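Local coordinates for putative adenosine kinase (Schistosoma mansoni, PDB 3VAS), which probably catalyses the ATP-dependent phosphorylation of adenosine to AMP, as a ribokinase-like (pfkB family) kinase, and is captured here with adenosine bound, at residues Q180-G186 and K208-N213; M196-K201 and E229-Y233; Q301-E305 and L340-V344; I91-I95 and I327-R332. One frame throughout, in Å; residues are numbered along the deposited sequence.

Contact 1 (Q180-G186 and K208-N213); sequences QVYYIAG and KLFCFN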
loop_
_atom_site.group_PDB
_atom_site.type_symbol
_atom_site.label_atom_id
_atom_site.label_comp_id
_atom_site.label_asym_id
_atom_site.label_seq_id
_atom_site.Cartn_x
_atom_site.Cartn_y
_atom_site.Cartn_z
ATOM N N GLN A 180 -7.394 14.414 8.444
ATOM C CA GLN A 180 -7.950 13.745 9.617
ATOM C C GLN A 180 -7.660 12.260 9.524
ATOM O O GLN A 180 -7.798 11.521 10.503
ATOM C CB GLN A 180 -9.457 13.988 9.718
ATOM C CG GLN A 180 -9.829 15.451 9.901
ATOM C CD GLN A 180 -9.217 16.049 11.153
ATOM O OE1 GLN A 180 -8.658 17.148 11.123
ATOM N NE2 GLN A 180 -9.319 15.328 12.264
ATOM N N VAL A 181 -7.252 11.837 8.330
ATOM C CA VAL A 181 -6.988 10.432 8.034
ATOM C C VAL A 181 -5.666 10.279 7.288
ATOM O O VAL A 181 -5.403 11.003 6.328
ATOM C CB VAL A 181 -8.113 9.825 7.168
ATOM C CG1 VAL A 181 -7.786 8.383 6.790
ATOM C CG2 VAL A 181 -9.453 9.909 7.895
ATOM N N TYR A 182 -4.836 9.339 7.731
ATOM C CA TYR A 182 -3.581 9.051 7.044
ATOM C C TYR A 182 -3.513 7.603 6.577
ATOM O O TYR A 182 -3.996 6.693 7.254
ATOM C CB TYR A 182 -2.381 9.359 7.941
ATOM C CG TYR A 182 -2.420 10.740 8.547
ATOM C CD1 TYR A 182 -2.001 11.849 7.824
ATOM C CD2 TYR A 182 -2.883 10.938 9.837
ATOM C CE1 TYR A 182 -2.039 13.115 8.373
ATOM C CE2 TYR A 182 -2.929 12.201 10.394
ATOM C CZ TYR A 182 -2.505 13.285 9.658
ATOM O OH TYR A 182 -2.547 14.545 10.211
ATOM N N TYR A 183 -2.931 7.401 5.401
ATOM C CA TYR A 183 -2.597 6.067 4.938
ATOM C C TYR A 183 -1.135 6.031 4.516
ATOM O O TYR A 183 -0.741 6.728 3.580
ATOM C CB TYR A 183 -3.481 5.635 3.764
ATOM C CG TYR A 183 -3.184 4.221 3.306
ATOM C CD1 TYR A 183 -3.750 3.123 3.953
ATOM C CD2 TYR A 183 -2.317 3.979 2.245
ATOM C CE1 TYR A 183 -3.471 1.824 3.548
ATOM C CE2 TYR A 183 -2.026 2.685 1.836
ATOM C CZ TYR A 183 -2.608 1.613 2.486
ATOM O OH TYR A 183 -2.327 0.331 2.069
ATOM N N ILE A 184 -0.330 5.235 5.214
ATOM C CA ILE A 184 1.048 4.999 4.802
ATOM C C ILE A 184 1.367 3.504 4.818
ATOM O O ILE A 184 1.182 2.827 5.833
ATOM C CB ILE A 184 2.066 5.731 5.700
ATOM C CG1 ILE A 184 1.678 7.198 5.902
ATOM C CG2 ILE A 184 3.466 5.636 5.101
ATOM C CD1 ILE A 184 2.613 7.942 6.840
ATOM N N ALA A 185 1.834 2.992 3.684
ATOM C CA ALA A 185 2.230 1.590 3.579
ATOM C C ALA A 185 3.565 1.339 4.276
ATOM O O ALA A 185 4.391 2.249 4.409
ATOM C CB ALA A 185 2.313 1.163 2.116
ATOM N N GLY A 186 3.768 0.099 4.713
ATOM C CA GLY A 186 5.008 -0.294 5.355
ATOM C C GLY A 186 6.221 -0.067 4.473
ATOM O O GLY A 186 7.325 0.131 4.975
ATOM N N LYS A 208 -6.233 11.534 15.486
ATOM C CA LYS A 208 -6.655 11.335 14.111
ATOM C C LYS A 208 -6.624 9.854 13.762
ATOM O O LYS A 208 -6.333 9.014 14.615
ATOM C CB LYS A 208 -5.764 12.136 13.160
ATOM C CG LYS A 208 -5.822 13.640 13.388
ATOM C CD LYS A 208 -4.913 14.387 12.426
ATOM C CE LYS A 208 -4.982 15.892 12.644
ATOM N NZ LYS A 208 -4.275 16.643 11.573
ATOM N N LEU A 209 -6.923 9.533 12.509
ATOM C CA LEU A 209 -6.972 8.140 12.078
ATOM C C LEU A 209 -5.762 7.770 11.230
ATOM O O LEU A 209 -5.633 8.218 10.091
ATOM C CB LEU A 209 -8.256 7.869 11.290
ATOM C CG LEU A 209 -8.520 6.392 11.000
ATOM C CD1 LEU A 209 -9.040 5.683 12.258
ATOM C CD2 LEU A 209 -9.486 6.225 9.833
ATOM N N PHE A 210 -4.885 6.939 11.781
ATOM C CA PHE A 210 -3.692 6.517 11.060
ATOM C C PHE A 210 -3.815 5.067 10.610
ATOM O O PHE A 210 -3.954 4.166 11.434
ATOM C CB PHE A 210 -2.440 6.697 11.927
ATOM C CG PHE A 210 -1.148 6.504 11.172
ATOM C CD1 PHE A 210 -0.507 7.586 10.589
ATOM C CD2 PHE A 210 -0.585 5.244 11.038
ATOM C CE1 PHE A 210 0.677 7.418 9.891
ATOM C CE2 PHE A 210 0.598 5.066 10.343
ATOM C CZ PHE A 210 1.229 6.156 9.764
ATOM N N CYS A 211 -3.743 4.847 9.300
ATOM C CA CYS A 211 -3.891 3.513 8.727
ATOM C C CYS A 211 -2.570 3.008 8.161
ATOM O O CYS A 211 -1.887 3.720 7.424
ATOM C CB CYS A 211 -4.970 3.517 7.640
ATOM S SG CYS A 211 -6.541 4.260 8.172
ATOM N N PHE A 212 -2.219 1.772 8.506
ATOM C CA PHE A 212 -0.902 1.228 8.206
ATOM C C PHE A 212 -1.025 -0.131 7.528
ATOM O O PHE A 212 -1.847 -0.957 7.925
ATOM C CB PHE A 212 -0.096 1.115 9.504
ATOM C CG PHE A 212 1.301 0.580 9.320
ATOM C CD1 PHE A 212 2.244 1.293 8.593
ATOM C CD2 PHE A 212 1.676 -0.622 9.897
ATOM C CE1 PHE A 212 3.532 0.805 8.427
ATOM C CE2 PHE A 212 2.964 -1.121 9.737
ATOM C CZ PHE A 212 3.893 -0.405 9.001
ATOM N N ASN A 213 -0.216 -0.356 6.498
ATOM C CA ASN A 213 -0.217 -1.636 5.794
ATOM C C ASN A 213 1.101 -2.388 6.017
ATOM O O ASN A 213 2.179 -1.809 5.866
ATOM C CB ASN A 213 -0.465 -1.417 4.296
ATOM C CG ASN A 213 -1.036 -2.653 3.603
ATOM O OD1 ASN A 213 -0.443 -3.734 3.634
ATOM N ND2 ASN A 213 -2.202 -2.494 2.980
#

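Contact 2 (M196-K201 and E229-Y233); sequences MLKIAK and EMISY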
loop_
_atom_site.group_PDB
_atom_site.type_symbol
_atom_site.label_atom_id
_atom_site.label_comp_id
_atom_site.label_asym_id
_atom_site.label_seq_id
_atom_site.Cartn_x
_atom_site.Cartn_y
_atom_site.Cartn_z
ATOM N N MET A 196 7.504 9.308 8.141
ATOM C CA MET A 196 6.292 8.571 8.478
ATOM C C MET A 196 6.118 8.468 9.992
ATOM O O MET A 196 4.997 8.468 10.491
ATOM C CB MET A 196 6.249 7.203 7.788
ATOM C CG MET A 196 7.270 6.206 8.265
ATOM S SD MET A 196 7.314 4.750 7.196
ATOM C CE MET A 196 5.724 4.008 7.533
ATOM N N LEU A 197 7.229 8.415 10.721
ATOM C CA LEU A 197 7.178 8.404 12.182
ATOM C C LEU A 197 6.668 9.741 12.713
ATOM O O LEU A 197 5.854 9.785 13.636
ATOM C CB LEU A 197 8.557 8.095 12.777
ATOM C CG LEU A 197 8.591 7.936 14.299
ATOM C CD1 LEU A 197 7.579 6.892 14.755
ATOM C CD2 LEU A 197 9.985 7.568 14.784
ATOM N N LYS A 198 7.155 10.830 12.124
ATOM C CA LYS A 198 6.721 12.161 12.521
ATOM C C LYS A 198 5.219 12.333 12.297
ATOM O O LYS A 198 4.514 12.838 13.168
ATOM C CB LYS A 198 7.487 13.243 11.759
ATOM C CG LYS A 198 7.467 14.590 12.467
ATOM C CD LYS A 198 7.557 15.764 11.502
ATOM C CE LYS A 198 7.327 17.081 12.248
ATOM N NZ LYS A 198 7.067 18.231 11.337
ATOM N N ILE A 199 4.733 11.910 11.133
ATOM C CA ILE A 199 3.310 12.016 10.827
ATOM C C ILE A 199 2.478 11.135 11.760
ATOM O O ILE A 199 1.416 11.542 12.220
ATOM C CB ILE A 199 3.011 11.670 9.354
ATOM C CG1 ILE A 199 3.597 12.745 8.437
ATOM C CG2 ILE A 199 1.509 11.549 9.119
ATOM C CD1 ILE A 199 3.446 12.444 6.961
ATOM N N ALA A 200 2.977 9.936 12.050
ATOM C CA ALA A 200 2.292 9.018 12.956
ATOM C C ALA A 200 2.121 9.611 14.358
ATOM O O ALA A 200 1.059 9.489 14.967
ATOM C CB ALA A 200 3.026 7.684 13.022
ATOM N N LYS A 201 3.171 10.250 14.865
ATOM C CA LYS A 201 3.101 10.910 16.166
ATOM C C LYS A 201 2.114 12.076 16.152
ATOM O O LYS A 201 1.382 12.285 17.120
ATOM C CB LYS A 201 4.482 11.393 16.612
ATOM C CG LYS A 201 5.450 10.268 16.908
ATOM C CD LYS A 201 6.827 10.790 17.249
ATOM C CE LYS A 201 7.778 9.643 17.530
ATOM N NZ LYS A 201 9.180 10.121 17.660
ATOM N N GLU A 229 6.852 -0.322 15.800
ATOM C CA GLU A 229 6.730 1.060 16.234
ATOM C C GLU A 229 5.561 1.739 15.521
ATOM O O GLU A 229 4.774 2.449 16.148
ATOM C CB GLU A 229 8.025 1.841 16.021
ATOM C CG GLU A 229 7.937 3.266 16.545
ATOM C CD GLU A 229 9.292 3.939 16.695
ATOM O OE1 GLU A 229 10.169 3.747 15.825
ATOM O OE2 GLU A 229 9.477 4.669 17.691
ATOM N N MET A 230 5.446 1.508 14.215
ATOM C CA MET A 230 4.338 2.054 13.435
ATOM C C MET A 230 2.977 1.550 13.933
ATOM O O MET A 230 2.037 2.330 14.076
ATOM C CB MET A 230 4.515 1.749 11.946
ATOM C CG MET A 230 5.680 2.491 11.297
ATOM S SD MET A 230 5.602 4.276 11.554
ATOM C CE MET A 230 4.113 4.672 10.668
ATOM N N ILE A 231 2.882 0.250 14.199
ATOM C CA ILE A 231 1.655 -0.324 14.738
ATOM C C ILE A 231 1.221 0.423 16.000
ATOM O O ILE A 231 0.027 0.659 16.210
ATOM C CB ILE A 231 1.803 -1.838 15.015
ATOM C CG1 ILE A 231 1.953 -2.604 13.695
ATOM C CG2 ILE A 231 0.608 -2.370 15.783
ATOM C CD1 ILE A 231 2.153 -4.096 13.868
ATOM N N SER A 232 2.190 0.843 16.814
ATOM C CA SER A 232 1.868 1.499 18.084
ATOM C C SER A 232 1.241 2.894 17.919
ATOM O O SER A 232 0.751 3.472 18.889
ATOM C CB SER A 232 3.079 1.522 19.040
ATOM O OG SER A 232 4.037 2.506 18.682
ATOM N N TYR A 233 1.243 3.420 16.694
ATOM C CA TYR A 233 0.552 4.678 16.397
ATOM C C TYR A 233 -0.633 4.461 15.453
ATOM O O TYR A 233 -1.354 5.404 15.120
ATOM C CB TYR A 233 1.507 5.701 15.767
ATOM C CG TYR A 233 2.666 6.121 16.650
ATOM C CD1 TYR A 233 3.865 5.418 16.633
ATOM C CD2 TYR A 233 2.562 7.223 17.488
ATOM C CE1 TYR A 233 4.928 5.797 17.433
ATOM C CE2 TYR A 233 3.619 7.611 18.293
ATOM C CZ TYR A 233 4.802 6.893 18.262
ATOM O OH TYR A 233 5.860 7.267 19.059
#

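Contact 3 (Q301-E305 and L340-V344); sequences QFMVE and LHAAV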
loop_
_atom_site.group_PDB
_atom_site.type_symbol
_atom_site.label_atom_id
_atom_site.label_comp_id
_atom_site.label_asym_id
_atom_site.label_seq_id
_atom_site.Cartn_x
_atom_site.Cartn_y
_atom_site.Cartn_z
ATOM N N GLN A 301 -14.364 -14.216 10.850
ATOM C CA GLN A 301 -14.184 -14.481 9.433
ATOM C C GLN A 301 -15.209 -13.686 8.635
ATOM O O GLN A 301 -16.337 -13.485 9.081
ATOM C CB GLN A 301 -14.398 -15.959 9.119
ATOM C CG GLN A 301 -13.516 -16.932 9.855
ATOM C CD GLN A 301 -13.909 -18.368 9.548
ATOM O OE1 GLN A 301 -13.553 -18.915 8.502
ATOM N NE2 GLN A 301 -14.665 -18.976 10.452
ATOM N N PHE A 302 -14.816 -13.251 7.446
ATOM C CA PHE A 302 -15.724 -12.563 6.541
ATOM C C PHE A 302 -15.604 -13.243 5.189
ATOM O O PHE A 302 -14.537 -13.223 4.570
ATOM C CB PHE A 302 -15.355 -11.083 6.450
ATOM C CG PHE A 302 -16.213 -10.285 5.502
ATOM C CD1 PHE A 302 -17.402 -9.715 5.932
ATOM C CD2 PHE A 302 -15.818 -10.082 4.187
ATOM C CE1 PHE A 302 -18.183 -8.967 5.069
ATOM C CE2 PHE A 302 -16.595 -9.335 3.316
ATOM C CZ PHE A 302 -17.780 -8.777 3.760
ATOM N N MET A 303 -16.689 -13.866 4.742
ATOM C CA MET A 303 -16.666 -14.615 3.490
ATOM C C MET A 303 -16.453 -13.693 2.298
ATOM O O MET A 303 -16.959 -12.573 2.270
ATOM C CB MET A 303 -17.953 -15.414 3.313
ATOM C CG MET A 303 -17.837 -16.528 2.291
ATOM S SD MET A 303 -17.927 -18.156 3.052
ATOM C CE MET A 303 -19.590 -18.121 3.706
ATOM N N VAL A 304 -15.697 -14.173 1.317
ATOM C CA VAL A 304 -15.326 -13.372 0.156
ATOM C C VAL A 304 -15.857 -14.008 -1.132
ATOM O O VAL A 304 -15.829 -15.231 -1.285
ATOM C CB VAL A 304 -13.783 -13.180 0.095
ATOM C CG1 VAL A 304 -13.320 -12.808 -1.301
ATOM C CG2 VAL A 304 -13.338 -12.139 1.116
ATOM N N GLU A 305 -16.359 -13.169 -2.038
ATOM C CA GLU A 305 -16.900 -13.622 -3.319
ATOM C C GLU A 305 -15.917 -14.501 -4.092
ATOM O O GLU A 305 -14.790 -14.090 -4.380
ATOM C CB GLU A 305 -17.314 -12.422 -4.177
ATOM N N LEU A 340 -16.303 -3.566 4.701
ATOM C CA LEU A 340 -15.627 -4.765 4.205
ATOM C C LEU A 340 -16.116 -5.148 2.808
ATOM O O LEU A 340 -15.318 -5.510 1.947
ATOM C CB LEU A 340 -15.798 -5.943 5.170
ATOM C CG LEU A 340 -15.064 -5.839 6.509
ATOM C CD1 LEU A 340 -15.319 -7.079 7.351
ATOM C CD2 LEU A 340 -13.564 -5.631 6.287
ATOM N N HIS A 341 -17.426 -5.074 2.590
ATOM C CA HIS A 341 -17.983 -5.299 1.257
ATOM C C HIS A 341 -17.475 -4.276 0.244
ATOM O O HIS A 341 -17.227 -4.607 -0.912
ATOM C CB HIS A 341 -19.511 -5.287 1.290
ATOM C CG HIS A 341 -20.109 -6.592 1.708
ATOM N ND1 HIS A 341 -20.700 -6.780 2.938
ATOM C CD2 HIS A 341 -20.191 -7.780 1.065
ATOM C CE1 HIS A 341 -21.132 -8.025 3.031
ATOM N NE2 HIS A 341 -20.835 -8.653 1.908
ATOM N N ALA A 342 -17.319 -3.033 0.685
ATOM C CA ALA A 342 -16.798 -1.983 -0.177
ATOM C C ALA A 342 -15.335 -2.254 -0.510
ATOM O O ALA A 342 -14.866 -1.934 -1.600
ATOM C CB ALA A 342 -16.954 -0.623 0.483
ATOM N N ALA A 343 -14.622 -2.859 0.436
ATOM C CA ALA A 343 -13.211 -3.174 0.245
ATOM C C ALA A 343 -13.046 -4.305 -0.767
ATOM O O ALA A 343 -12.192 -4.237 -1.655
ATOM C CB ALA A 343 -12.563 -3.541 1.577
ATOM N N VAL A 344 -13.878 -5.338 -0.628
ATOM C CA VAL A 344 -13.888 -6.471 -1.553
ATOM C C VAL A 344 -14.264 -6.009 -2.956
ATOM O O VAL A 344 -13.664 -6.432 -3.939
ATOM C CB VAL A 344 -14.862 -7.580 -1.081
ATOM C CG1 VAL A 344 -14.996 -8.674 -2.131
ATOM C CG2 VAL A 344 -14.394 -8.167 0.250
#

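Contact 4 (I91-I95 and I327-R332); sequences IQWII and IADYIR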
loop_
_atom_site.group_PDB
_atom_site.type_symbol
_atom_site.label_atom_id
_atom_site.label_comp_id
_atom_site.label_asym_id
_atom_site.label_seq_id
_atom_site.Cartn_x
_atom_site.Cartn_y
_atom_site.Cartn_z
ATOM N N ILE A 91 -8.938 5.981 -3.247
ATOM C CA ILE A 91 -9.823 6.610 -2.265
ATOM C C ILE A 91 -10.413 7.878 -2.882
ATOM O O ILE A 91 -11.611 8.137 -2.785
ATOM C CB ILE A 91 -9.082 6.992 -0.973
ATOM C CG1 ILE A 91 -8.596 5.745 -0.235
ATOM C CG2 ILE A 91 -9.983 7.823 -0.058
ATOM C CD1 ILE A 91 -7.815 6.054 1.027
ATOM N N GLN A 92 -9.552 8.652 -3.535
ATOM C CA GLN A 92 -9.954 9.873 -4.219
ATOM C C GLN A 92 -10.946 9.587 -5.352
ATOM O O GLN A 92 -11.942 10.292 -5.512
ATOM C CB GLN A 92 -8.710 10.597 -4.754
ATOM C CG GLN A 92 -9.011 11.802 -5.642
ATOM C CD GLN A 92 -9.658 12.944 -4.881
ATOM O OE1 GLN A 92 -9.135 13.400 -3.861
ATOM N NE2 GLN A 92 -10.806 13.410 -5.371
ATOM N N TRP A 93 -10.665 8.547 -6.127
ATOM C CA TRP A 93 -11.509 8.142 -7.249
ATOM C C TRP A 93 -12.888 7.669 -6.768
ATOM O O TRP A 93 -13.923 8.035 -7.334
ATOM C CB TRP A 93 -10.785 7.032 -8.007
ATOM C CG TRP A 93 -11.439 6.504 -9.250
ATOM C CD1 TRP A 93 -11.414 7.062 -10.499
ATOM C CD2 TRP A 93 -12.154 5.269 -9.377
ATOM N NE1 TRP A 93 -12.092 6.259 -11.389
ATOM C CE2 TRP A 93 -12.554 5.152 -10.723
ATOM C CE3 TRP A 93 -12.505 4.255 -8.480
ATOM C CZ2 TRP A 93 -13.286 4.063 -11.191
ATOM C CZ3 TRP A 93 -13.230 3.173 -8.946
ATOM C CH2 TRP A 93 -13.614 3.086 -10.289
ATOM N N ILE A 94 -12.895 6.859 -5.715
ATOM C CA ILE A 94 -14.139 6.379 -5.131
ATOM C C ILE A 94 -15.007 7.526 -4.619
ATOM O O ILE A 94 -16.178 7.634 -4.977
ATOM C CB ILE A 94 -13.875 5.383 -3.987
ATOM C CG1 ILE A 94 -13.283 4.088 -4.552
ATOM C CG2 ILE A 94 -15.167 5.101 -3.210
ATOM C CD1 ILE A 94 -12.872 3.086 -3.504
ATOM N N ILE A 95 -14.421 8.387 -3.797
ATOM C CA ILE A 95 -15.171 9.460 -3.148
ATOM C C ILE A 95 -15.623 10.523 -4.151
ATOM O O ILE A 95 -16.665 11.153 -3.969
ATOM C CB ILE A 95 -14.373 10.057 -1.967
ATOM C CG1 ILE A 95 -14.127 8.960 -0.921
ATOM C CG2 ILE A 95 -15.105 11.236 -1.350
ATOM C CD1 ILE A 95 -13.407 9.415 0.316
ATOM N N ILE A 327 -11.336 2.074 3.517
ATOM C CA ILE A 327 -11.172 3.386 4.134
ATOM C C ILE A 327 -12.177 4.416 3.621
ATOM O O ILE A 327 -12.773 5.147 4.412
ATOM C CB ILE A 327 -9.734 3.902 3.956
ATOM C CG1 ILE A 327 -8.758 2.994 4.715
ATOM C CG2 ILE A 327 -9.608 5.345 4.438
ATOM C CD1 ILE A 327 -7.307 3.247 4.372
ATOM N N ALA A 328 -12.370 4.455 2.303
ATOM C CA ALA A 328 -13.279 5.414 1.678
ATOM C C ALA A 328 -14.675 5.333 2.278
ATOM O O ALA A 328 -15.341 6.354 2.454
ATOM C CB ALA A 328 -13.342 5.199 0.165
ATOM N N ASP A 329 -15.110 4.116 2.589
ATOM C CA ASP A 329 -16.433 3.909 3.173
ATOM C C ASP A 329 -16.415 4.128 4.679
ATOM O O ASP A 329 -17.300 4.783 5.226
ATOM C CB ASP A 329 -16.974 2.516 2.836
ATOM C CG ASP A 329 -17.930 2.535 1.652
ATOM O OD1 ASP A 329 -17.735 3.363 0.737
ATOM O OD2 ASP A 329 -18.888 1.732 1.638
ATOM N N TYR A 330 -15.387 3.600 5.337
ATOM C CA TYR A 330 -15.282 3.659 6.791
ATOM C C TYR A 330 -15.194 5.092 7.323
ATOM O O TYR A 330 -15.774 5.406 8.363
ATOM C CB TYR A 330 -14.081 2.835 7.275
ATOM C CG TYR A 330 -14.072 2.582 8.760
ATOM C CD1 TYR A 330 -14.893 1.612 9.323
ATOM C CD2 TYR A 330 -13.239 3.305 9.604
ATOM C CE1 TYR A 330 -14.892 1.371 10.686
ATOM C CE2 TYR A 330 -13.230 3.071 10.972
ATOM C CZ TYR A 330 -14.060 2.103 11.506
ATOM O OH TYR A 330 -14.060 1.866 12.864
ATOM N N ILE A 331 -14.472 5.958 6.615
ATOM C CA ILE A 331 -14.323 7.345 7.058
ATOM C C ILE A 331 -15.556 8.193 6.752
ATOM O O ILE A 331 -15.659 9.330 7.212
ATOM C CB ILE A 331 -13.084 8.026 6.446
ATOM C CG1 ILE A 331 -13.256 8.220 4.936
ATOM C CG2 ILE A 331 -11.815 7.240 6.781
ATOM C CD1 ILE A 331 -12.098 8.952 4.291
ATOM N N ARG A 332 -16.485 7.641 5.976
ATOM C CA ARG A 332 -17.757 8.319 5.725
ATOM C C ARG A 332 -18.876 7.767 6.609
ATOM O O ARG A 332 -20.053 8.062 6.401
ATOM C CB ARG A 332 -18.131 8.267 4.240
ATOM C CG ARG A 332 -17.212 9.113 3.361
ATOM C CD ARG A 332 -17.620 9.065 1.903
ATOM N NE ARG A 332 -17.457 7.729 1.337
ATOM C CZ ARG A 332 -17.814 7.397 0.101
ATOM N NH1 ARG A 332 -18.360 8.307 -0.696
ATOM N NH2 ARG A 332 -17.630 6.157 -0.337
HETATM O O HOH W 1 -18.850 6.650 -3.077
#

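Contact 1 (Q180-G186 and K208-N213)
K208 enters the contact beside Y182. CB lies 3.4 Å from Q180 O, CG passes the Q180 amide, and CD comes to the edge of the Y182 ring, near its plane. An extended chain beyond CG then carries NZ to Y182 OH at 3.0 Å. With A179 O, E177 O and H202 NE2 also bonded, four acceptors surround NZ and share its three hydrogens, while Y182 OH bonds V176 O. Behind this corner run the two parallel strands of a beta-alpha-beta unit, 181-185 and 209-213, with helix 189-205 between them, as expected of the ribokinase fold. Y182 N bonds L209 O (2.7 Å) and I184 N bonds C211 O (3.1 Å), interleaved with C211 N to Y182 O. On the face carrying Y182 and I184, the F210 ring takes I184 CD1 at 3.7 Å from its CE1. On the other face, N213 ND2 donates to Y183 OH at 3.0 Å, amide and ring planes 80° apart, and N213 OD1 accepts from S215 N, which fixes the amide's rotation. Thus an ammonium and a hydroxyl tie one end to carbonyls before strand 181-185, apolar contacts fill the middle, and the A185 side chain lies about 6 Å from the bound adenosine.

Contact 2 (M196-K201 and E229-Y233)
Y233, M230 and L197 bury the most surface where helix 189-205 meets the end of helix 224-231; Y233 uses its ring, M230 and L197 chiefly their methyl ends. The Y233 ring lies against the first helix at A200 and K201. Its CB packs on A200 CB at 3.7 Å, its CD2 lies the same distance from A200 O, and farther out CE2 meets K201 CG at 3.5 Å. The lysine chain, extended beyond CG, runs on obliquely past the ring, bringing CE to 3.4 Å from Y233 OH. At the CE1 corner of the ring, across from CE2, L197 CD1 sits 3.9 Å from Y233 CE1. The same leucine, with CG anti to the backbone N (chi1 -175°), is crossed at about a right angle by the E229 side chain, whose carboxylate lies near both its methyls; E229 OE1 is hydrogen-bonded to Y193 OH, which fixes that end of the group.

M230 works on the buried side. Bends at chi2 (-54°) and chi3 (-64°) fold its chain back and bring CE round to M196 CE at 3.6 Å and A200 CB at 4.0 Å. M196 and M230 also pack on F212, and A200 and M230 on F210, placing this corner against strand 209-213 of the sheet. The two helices are therefore joined here by methyl, thioether and ring surfaces, graded from a buried methionine pair to a solvent-facing lysine that gives its methylenes to Y233, while the E229 carboxylate has its bond to Y193 one turn back along helix 189-205.

Contact 3 (Q301-E305 and L340-V344)
The short edge strand 300-302 and the loop after it lean on helix 336-351, and F302 makes most of the join with L340, H341 and V344. A chi1 of 178° sends its ring straight out from the strand into the angle between these three side chains. L340 covers one face: CB stands 3.8 Å from the ring centroid, only 14° off the normal, a CH-pi contact, and CD1 adds a second touch at 3.6 Å from F302 CD1. In pfkB-family kinases helices pack against a central sheet, and here the helix 336-351 lies against the strand 300-302, which pairs with 287-293; L340 also touches Y291 of that strand and F326 of helix 318-330. At its far end the phenyl ring turns its edge to H341. F302 CZ sits over the centre of the imidazole, 3.4 Å above its plane, in a T-shaped pair with centroids 4.8 Å apart and planes at 72°. V344 comes in at the edge of the ring, near its plane, with CG2 4.0 Å from F302 CE2, and the same methyl meets V304 CG2 at 4.2 Å.

Contact 4 (I91-I95 and I327-R332)
The side chains of I95 and R332 run antiparallel past one another, the isoleucine CG1 lying over the centre of the guanidinium, 4.1 Å above its plane. This is helix-to-helix packing on the ribokinase-like fold: helix 83-95 meets helix 318-330, which also rests on strands 181-185 and 209-213. A328 is the small central residue; its CB has I94 CG2 at 3.8 Å and I95 CG1 at 4.0 Å, and I91 CG2 stands slightly farther off. The short side chain lets the backbones close to 5.4 Å between I91 CA and A328 CA. Deeper in, I91 and I327 cross at a slant, I91 CD1 meeting I327 CG2 at 3.9 Å, while I95 CD1 touches I331 CD1 farther along.

What holds the guanidinium above I95 is a fold of the arginine chain at chi3 (-66°), which turns its head back over its own helix. There NE bonds A328 O, coming from above the carbonyl plane, and NH2 forms a salt bridge with D329 OD1; two bonds, both tilted out of its plane, hold the group while I95 covers one face. At its edge, in plane, a water accepts from R332 NH1 at 2.9 Å and makes a weak bond to I94 O.

Contact 1 is the buried centre, and the only one whose segments are joined by direct hydrogen bonds. Contacts 2 and 4 build on its two faces: F210 and F212 meet M230 and I184 meets M196 in contact 2, whereas Y183, V181, L209 and C211 meet I327 and I331 in contact 4. Both are helix packings that shade from buried apolar methyls to charged side chains near the surface, but contact 4 keeps its arginine on a salt bridge and contact 2 leaves its lysine alongside a tyrosine. Contact 3, about 21 Å from contact 1 between centres, is partly buried and built round one phenyl ring, by CH-pi, T-shaped and aliphatic contacts; it touches contact 4 through A342 and D329.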